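Local coordinates for protein dermonecrotic toxin (PDB 2EBF) that acts as a dermonecrotic, mitogenic and osteolytic toxin tied to severe atrophic rhinitis in pigs, this chain being its C-terminal region with a thiol-protease-like catalytic triad, at residues Ser662-Ser670 with Val722-Met733; Asp681-His689 with Leu706-Ala714. One frame throughout, in Å; residues are numbered along the deposited sequence.

Contact 1. Residues Ser662-Ser670 with Val722-Met733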
# COMPACT_ATOMS: atom_id res chain seq x y z
N SER A 662 -33.18 5.93 17.66
CA SER A 662 -32.88 7.13 18.44
C SER A 662 -31.38 7.18 18.71
O SER A 662 -30.70 6.16 18.59
CB SER A 662 -33.65 7.15 19.76
OG SER A 662 -33.34 6.02 20.56
N HIS A 663 -30.87 8.37 19.04
CA HIS A 663 -29.52 8.49 19.59
C HIS A 663 -29.61 8.45 21.12
O HIS A 663 -30.55 9.01 21.72
CB HIS A 663 -28.84 9.78 19.09
CG HIS A 663 -29.38 11.03 19.70
ND1 HIS A 663 -30.58 11.59 19.33
CD2 HIS A 663 -28.87 11.85 20.66
CE1 HIS A 663 -30.79 12.69 20.03
NE2 HIS A 663 -29.77 12.87 20.85
N GLN A 664 -28.66 7.76 21.75
CA GLN A 664 -28.58 7.65 23.21
C GLN A 664 -27.14 7.99 23.56
O GLN A 664 -26.23 7.69 22.79
CB GLN A 664 -28.91 6.22 23.67
CG GLN A 664 -30.31 5.69 23.28
CD GLN A 664 -31.46 6.46 23.93
OE1 GLN A 664 -32.45 6.81 23.26
NE2 GLN A 664 -31.35 6.73 25.22
N MET A 665 -26.92 8.62 24.72
CA MET A 665 -25.56 9.02 25.07
C MET A 665 -25.25 8.96 26.56
O MET A 665 -26.13 8.78 27.42
CB MET A 665 -25.24 10.42 24.50
CG MET A 665 -25.80 11.61 25.30
SD MET A 665 -27.59 11.64 25.60
CE MET A 665 -28.20 11.77 23.92
N HIS A 666 -23.96 9.09 26.87
CA HIS A 666 -23.51 9.12 28.25
C HIS A 666 -22.20 9.88 28.27
O HIS A 666 -21.54 10.01 27.23
CB HIS A 666 -23.30 7.69 28.78
CG HIS A 666 -22.97 7.63 30.24
ND1 HIS A 666 -23.52 8.48 31.18
CD2 HIS A 666 -22.17 6.78 30.94
CE1 HIS A 666 -23.06 8.17 32.38
NE2 HIS A 666 -22.23 7.15 32.26
N THR A 667 -21.82 10.38 29.44
CA THR A 667 -20.62 11.21 29.57
C THR A 667 -20.03 11.03 30.96
O THR A 667 -20.73 10.63 31.90
CB THR A 667 -20.96 12.71 29.25
OG1 THR A 667 -19.76 13.45 28.98
CG2 THR A 667 -21.76 13.36 30.39
N THR A 668 -18.74 11.31 31.10
CA THR A 668 -18.07 11.17 32.39
C THR A 668 -16.94 12.19 32.50
O THR A 668 -16.29 12.53 31.50
CB THR A 668 -17.52 9.72 32.58
OG1 THR A 668 -17.00 9.55 33.91
CG2 THR A 668 -16.41 9.42 31.57
N ALA A 669 -16.74 12.70 33.71
CA ALA A 669 -15.50 13.36 34.09
C ALA A 669 -14.40 12.31 34.23
O ALA A 669 -14.67 11.10 34.24
CB ALA A 669 -15.68 14.10 35.40
N SER A 670 -13.16 12.77 34.35
CA SER A 670 -12.04 11.87 34.55
C SER A 670 -10.95 12.57 35.36
O SER A 670 -10.97 13.80 35.51
CB SER A 670 -11.48 11.41 33.19
OG SER A 670 -10.98 12.52 32.46
N VAL A 722 -14.03 14.14 25.39
CA VAL A 722 -14.36 15.31 26.20
C VAL A 722 -15.71 15.07 26.87
O VAL A 722 -16.60 14.49 26.26
CB VAL A 722 -14.56 16.55 25.32
CG1 VAL A 722 -14.43 17.81 26.15
CG2 VAL A 722 -13.55 16.55 24.21
N SER A 723 -15.86 15.53 28.10
CA SER A 723 -17.16 15.46 28.79
C SER A 723 -18.09 16.54 28.26
O SER A 723 -17.64 17.57 27.76
CB SER A 723 -16.96 15.60 30.31
OG SER A 723 -16.45 16.89 30.64
N LYS A 724 -19.40 16.30 28.35
CA LYS A 724 -20.38 17.19 27.74
C LYS A 724 -21.53 17.42 28.70
O LYS A 724 -21.84 16.56 29.52
CB LYS A 724 -20.93 16.57 26.45
CG LYS A 724 -19.93 16.52 25.29
CD LYS A 724 -20.43 15.52 24.25
CE LYS A 724 -19.35 15.16 23.24
NZ LYS A 724 -19.07 16.31 22.35
N THR A 725 -22.16 18.58 28.58
CA THR A 725 -23.35 18.86 29.36
C THR A 725 -24.33 19.72 28.54
O THR A 725 -23.95 20.26 27.48
CB THR A 725 -22.97 19.56 30.71
OG1 THR A 725 -24.05 19.44 31.63
CG2 THR A 725 -22.64 21.03 30.46
N GLY A 726 -25.57 19.80 28.99
CA GLY A 726 -26.58 20.65 28.33
C GLY A 726 -26.84 20.19 26.91
O GLY A 726 -26.87 18.99 26.63
N ASN A 727 -26.99 21.14 26.00
CA ASN A 727 -27.25 20.84 24.58
C ASN A 727 -26.16 19.99 23.91
O ASN A 727 -26.45 19.19 23.01
CB ASN A 727 -27.41 22.13 23.78
CG ASN A 727 -28.61 22.94 24.21
OD1 ASN A 727 -28.58 24.19 24.17
ND2 ASN A 727 -29.69 22.25 24.59
N MET A 728 -24.92 20.20 24.32
CA MET A 728 -23.80 19.53 23.70
C MET A 728 -23.81 18.05 24.03
O MET A 728 -23.35 17.24 23.24
CB MET A 728 -22.49 20.23 24.05
CG MET A 728 -22.39 21.54 23.25
SD MET A 728 -21.11 22.63 23.81
CE MET A 728 -19.64 21.74 23.28
N LEU A 729 -24.40 17.72 25.18
CA LEU A 729 -24.67 16.33 25.54
C LEU A 729 -25.94 15.80 24.88
O LEU A 729 -25.91 14.76 24.25
CB LEU A 729 -24.79 16.20 27.07
CG LEU A 729 -25.05 14.78 27.59
CD1 LEU A 729 -23.83 13.87 27.36
CD2 LEU A 729 -25.42 14.85 29.05
N ALA A 730 -27.06 16.52 25.05
CA ALA A 730 -28.40 16.03 24.65
C ALA A 730 -28.53 15.67 23.17
O ALA A 730 -29.25 14.71 22.80
CB ALA A 730 -29.47 17.06 25.04
N LEU A 731 -27.82 16.42 22.33
CA LEU A 731 -27.86 16.23 20.88
C LEU A 731 -26.58 15.61 20.31
O LEU A 731 -26.39 15.57 19.09
CB LEU A 731 -28.21 17.57 20.19
CG LEU A 731 -29.68 18.01 20.36
CD1 LEU A 731 -29.89 19.41 19.81
CD2 LEU A 731 -30.61 17.02 19.66
N PHE A 732 -25.72 15.10 21.19
CA PHE A 732 -24.52 14.36 20.79
C PHE A 732 -24.90 13.01 20.18
O PHE A 732 -25.46 12.14 20.86
CB PHE A 732 -23.56 14.17 21.98
CG PHE A 732 -22.30 13.39 21.65
CD1 PHE A 732 -21.55 13.68 20.50
CD2 PHE A 732 -21.84 12.41 22.51
CE1 PHE A 732 -20.37 12.97 20.20
CE2 PHE A 732 -20.68 11.69 22.23
CZ PHE A 732 -19.93 11.98 21.07
N MET A 733 -24.60 12.85 18.90
CA MET A 733 -24.97 11.62 18.18
C MET A 733 -23.85 11.13 17.29
O MET A 733 -22.95 11.90 16.94
CB MET A 733 -26.30 11.79 17.40
CG MET A 733 -26.39 12.98 16.46
SD MET A 733 -28.08 13.19 15.78
CE MET A 733 -28.96 13.99 17.12
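His663 of strand 662-670 gives its NE2 proton to the carbonyl O of Ala730, NE2 to O 2.7 Å and nearly straight at 168°; this oxygen lies in the imidazole plane and NE2 in turn lies in the carbonyl plane. With CG set between the backbone N and the carbonyl carbon (chi1 72°), the ring is swung toward Ala730 at the end of helix 726-730. At the other end of the contact the backbone N of Lys724 donates to Thr667 OG1 at 2.9 Å, and this hydroxyl is also hydrogen-bonded to Ser649 of the adjoining strand 643-656.

Sulfur and methyl contacts accompany the polar ones. Met733 lays its CE methyl over one face of the His663 ring, 3.7 Å from the centroid and only 14° off the normal, a CH-pi contact that leaves the ring edge to Ala730. Met665 is bent at chi2 and chi3, which brings its CE to 3.3 Å from Ala730 O, alongside the end of the helix.

Apolar packing fills the middle. Leu729 CD1 is the shared tip: it meets Met665 CG at 3.6 Å and Thr667 CB at the same distance, and touches Thr667 CG2 as well. Farther along, the loop residue Ser723 puts its CB 3.4 Å from Thr668 O.

The 722-733 segment, its short helix at the middle, thus runs along the alternate residues His663, Met665 and Thr667, on one face of an antiparallel sheet in the C3 domain. Leu729 also packs against Asp627, which lines the phosphonate pocket with Cys626, here in a disulfide with Cys620. His666, on the other face, pairs with Asp681, an imidazole-carboxylate arrangement like that of a thiol-protease triad.

Contact 2. Residues Asp681-His689 with Leu706-Ala714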
# COMPACT_ATOMS: atom_id res chain seq x y z
N ASP A 681 -17.23 7.92 37.00
CA ASP A 681 -18.58 8.00 36.47
C ASP A 681 -19.58 7.66 37.58
O ASP A 681 -19.84 6.49 37.88
CB ASP A 681 -18.70 7.06 35.27
CG ASP A 681 -20.10 6.99 34.68
OD1 ASP A 681 -21.02 7.69 35.15
OD2 ASP A 681 -20.27 6.21 33.74
N ALA A 682 -20.13 8.71 38.19
CA ALA A 682 -21.05 8.61 39.31
C ALA A 682 -22.52 8.45 38.87
O ALA A 682 -23.43 8.45 39.71
CB ALA A 682 -20.89 9.81 40.23
N SER A 683 -22.74 8.28 37.58
CA SER A 683 -24.11 8.09 37.09
C SER A 683 -24.31 6.87 36.19
O SER A 683 -25.31 6.78 35.50
CB SER A 683 -24.59 9.37 36.40
OG SER A 683 -23.89 9.58 35.20
N HIS A 684 -23.38 5.92 36.24
CA HIS A 684 -23.45 4.73 35.38
C HIS A 684 -24.56 3.74 35.77
O HIS A 684 -24.93 2.87 34.97
CB HIS A 684 -22.09 4.02 35.35
CG HIS A 684 -21.90 3.05 36.48
ND1 HIS A 684 -21.77 3.45 37.79
CD2 HIS A 684 -21.82 1.70 36.48
CE1 HIS A 684 -21.62 2.39 38.56
NE2 HIS A 684 -21.64 1.31 37.79
N LEU A 685 -25.08 3.86 36.99
CA LEU A 685 -26.15 2.96 37.44
C LEU A 685 -27.50 3.28 36.81
O LEU A 685 -28.48 2.56 37.02
CB LEU A 685 -26.25 2.91 38.98
CG LEU A 685 -25.12 2.20 39.74
CD1 LEU A 685 -25.50 2.06 41.21
CD2 LEU A 685 -24.77 0.82 39.15
N GLN A 686 -27.56 4.35 36.01
CA GLN A 686 -28.75 4.59 35.20
C GLN A 686 -28.91 3.51 34.12
O GLN A 686 -29.98 3.35 33.53
CB GLN A 686 -28.82 6.04 34.67
CG GLN A 686 -27.88 6.42 33.56
CD GLN A 686 -27.76 7.94 33.37
OE1 GLN A 686 -26.69 8.53 33.58
NE2 GLN A 686 -28.86 8.59 32.96
N PHE A 687 -27.83 2.76 33.89
CA PHE A 687 -27.78 1.70 32.89
C PHE A 687 -27.74 0.35 33.56
O PHE A 687 -27.25 0.22 34.69
CB PHE A 687 -26.56 1.87 31.97
CG PHE A 687 -26.43 3.25 31.41
CD1 PHE A 687 -27.41 3.78 30.58
CD2 PHE A 687 -25.32 4.03 31.73
CE1 PHE A 687 -27.31 5.08 30.09
CE2 PHE A 687 -25.21 5.33 31.23
CZ PHE A 687 -26.19 5.85 30.40
N VAL A 688 -28.22 -0.66 32.85
CA VAL A 688 -28.32 -2.02 33.38
C VAL A 688 -26.97 -2.51 33.94
O VAL A 688 -25.91 -2.26 33.34
CB VAL A 688 -28.93 -2.98 32.31
CG1 VAL A 688 -27.96 -3.26 31.17
CG2 VAL A 688 -29.40 -4.25 32.95
N HIS A 689 -27.02 -3.18 35.09
CA HIS A 689 -25.82 -3.47 35.87
C HIS A 689 -26.01 -4.66 36.79
O HIS A 689 -27.15 -5.07 37.07
CB HIS A 689 -25.47 -2.25 36.74
CG HIS A 689 -26.59 -1.79 37.61
ND1 HIS A 689 -26.83 -2.32 38.86
CD2 HIS A 689 -27.55 -0.86 37.41
CE1 HIS A 689 -27.88 -1.73 39.39
NE2 HIS A 689 -28.34 -0.84 38.54
N LEU A 706 -16.11 1.05 26.36
CA LEU A 706 -16.46 -0.31 25.98
C LEU A 706 -17.53 -0.87 26.91
O LEU A 706 -18.51 -1.46 26.45
CB LEU A 706 -15.20 -1.20 25.97
CG LEU A 706 -15.31 -2.64 25.45
CD1 LEU A 706 -13.94 -3.24 25.11
CD2 LEU A 706 -15.92 -3.47 26.49
N GLU A 707 -17.35 -0.68 28.22
CA GLU A 707 -18.33 -1.17 29.19
C GLU A 707 -19.71 -0.57 28.97
O GLU A 707 -20.72 -1.28 28.96
CB GLU A 707 -17.87 -0.93 30.63
CG GLU A 707 -19.01 -1.10 31.63
CD GLU A 707 -18.57 -1.42 33.05
OE1 GLU A 707 -17.40 -1.79 33.28
OE2 GLU A 707 -19.44 -1.32 33.94
N ILE A 708 -19.76 0.75 28.80
CA ILE A 708 -21.02 1.45 28.58
C ILE A 708 -21.70 0.98 27.28
O ILE A 708 -22.91 0.75 27.25
CB ILE A 708 -20.81 3.00 28.56
CG1 ILE A 708 -20.26 3.49 29.92
CG2 ILE A 708 -22.10 3.72 28.25
CD1 ILE A 708 -21.16 3.19 31.15
N ALA A 709 -20.93 0.83 26.21
CA ALA A 709 -21.48 0.38 24.94
C ALA A 709 -22.06 -1.03 25.06
O ALA A 709 -23.16 -1.31 24.58
CB ALA A 709 -20.43 0.45 23.83
N GLN A 710 -21.33 -1.91 25.72
CA GLN A 710 -21.75 -3.31 25.86
C GLN A 710 -23.00 -3.44 26.72
O GLN A 710 -23.96 -4.14 26.36
CB GLN A 710 -20.61 -4.16 26.41
CG GLN A 710 -19.50 -4.41 25.40
CD GLN A 710 -18.42 -5.34 25.91
OE1 GLN A 710 -18.26 -5.55 27.12
NE2 GLN A 710 -17.65 -5.90 24.98
N ARG A 711 -23.01 -2.75 27.86
CA ARG A 711 -24.16 -2.83 28.78
C ARG A 711 -25.43 -2.35 28.11
O ARG A 711 -26.53 -2.89 28.34
CB ARG A 711 -23.89 -2.04 30.07
CG ARG A 711 -22.95 -2.76 31.00
CD ARG A 711 -22.39 -1.86 32.09
NE ARG A 711 -23.42 -1.25 32.93
CZ ARG A 711 -23.16 -0.29 33.81
NH1 ARG A 711 -21.92 0.15 33.95
NH2 ARG A 711 -24.13 0.24 34.55
N ASN A 712 -25.29 -1.34 27.25
CA ASN A 712 -26.41 -0.73 26.58
C ASN A 712 -26.74 -1.32 25.22
O ASN A 712 -27.61 -0.80 24.50
CB ASN A 712 -26.18 0.78 26.47
CG ASN A 712 -26.39 1.48 27.79
OD1 ASN A 712 -27.51 1.58 28.29
ND2 ASN A 712 -25.30 1.97 28.36
N ARG A 713 -26.04 -2.40 24.85
CA ARG A 713 -26.20 -3.05 23.54
C ARG A 713 -26.18 -1.98 22.44
O ARG A 713 -27.04 -1.96 21.55
CB ARG A 713 -27.48 -3.90 23.50
CG ARG A 713 -27.46 -5.05 24.55
CD ARG A 713 -28.76 -5.85 24.54
NE ARG A 713 -28.92 -6.58 23.28
CZ ARG A 713 -28.42 -7.79 23.04
NH1 ARG A 713 -27.73 -8.43 23.99
NH2 ARG A 713 -28.61 -8.37 21.87
N ALA A 714 -25.18 -1.10 22.54
CA ALA A 714 -25.04 0.06 21.66
C ALA A 714 -24.80 -0.34 20.21
O ALA A 714 -23.97 -1.21 19.93
CB ALA A 714 -23.88 0.93 22.15
O HOH W 1 -28.98 0.10 30.18
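Arg711 reaches from the last turn of helix 701-711 into the 681-689 loop and grips its backbone carbonyls. NE donates to Val688 O at 2.7 Å and 158°, while NH2 donates to Phe687 O at 3.1 Å; both oxygens lie near the guanidinium plane, although NH2 stands above the carbonyl plane of Phe687. Weak bonds from NH2 to His684 O and Val688 O add to the grip. The other terminal nitrogen, Arg711 NH1, sits at the edge of the imidazole, 3.0 Å from His684 CD2, with the ring and guanidinium planes 88° apart.

Asn712 makes the second encounter. Its amide stands almost perpendicular to the Phe687 ring, with ND2 3.4 Å above one face and displaced toward the rim; Gln686 CG lies over the centre of the opposite face. A water accepts from Val688 N and donates to Asn712 OD1, bridging loop and helix end. Ile708 CD1 adds an apolar contact to Phe687 CD2 at 4.3 Å.

Behind these lies a second shell. Glu707 OE2 forms a salt bridge with Arg711 NH1 at 2.9 Å, limiting rotation of the guanidinium, and is itself paired with Arg586. Ile708 O receives both the backbone N and the ND2 of Asn712, from opposite faces of its plane; the ND2 bond holds the amide in place over the ring. A Schellman motif with Arg713 as its C-prime residue closes the helix. An Asx turn at Asp681 starts the loop.

The loop joins strands 676-681 and 697-700. Arg711 and His684 both touch Leu697 on the latter, while Ile708 and Asn712 rest against strand 643-656 and Val688 meets Phe580.

Both contacts belong to the C3 domain, are partly buried, and lie against the same antiparallel sheet, with centres 14 Å apart. Contact 1 seats a short helix on a central strand, mixing apolar side chains and methionine-imidazole packing with two cross-contact bonds. Contact 2 instead fastens a loop to a helix end, chiefly through a charged guanidinium and main-chain oxygens, with one bridging water. They meet through His666 of 662-670: its NE2 is 2.6 Å from Asp681 OD2, a probable hydrogen bond, and its ring stands edge-to-face with Phe687. The phosphonate lies nearer to contact 1, about 7 Å from the Leu729 side chain against about 11 Å from that of Phe687.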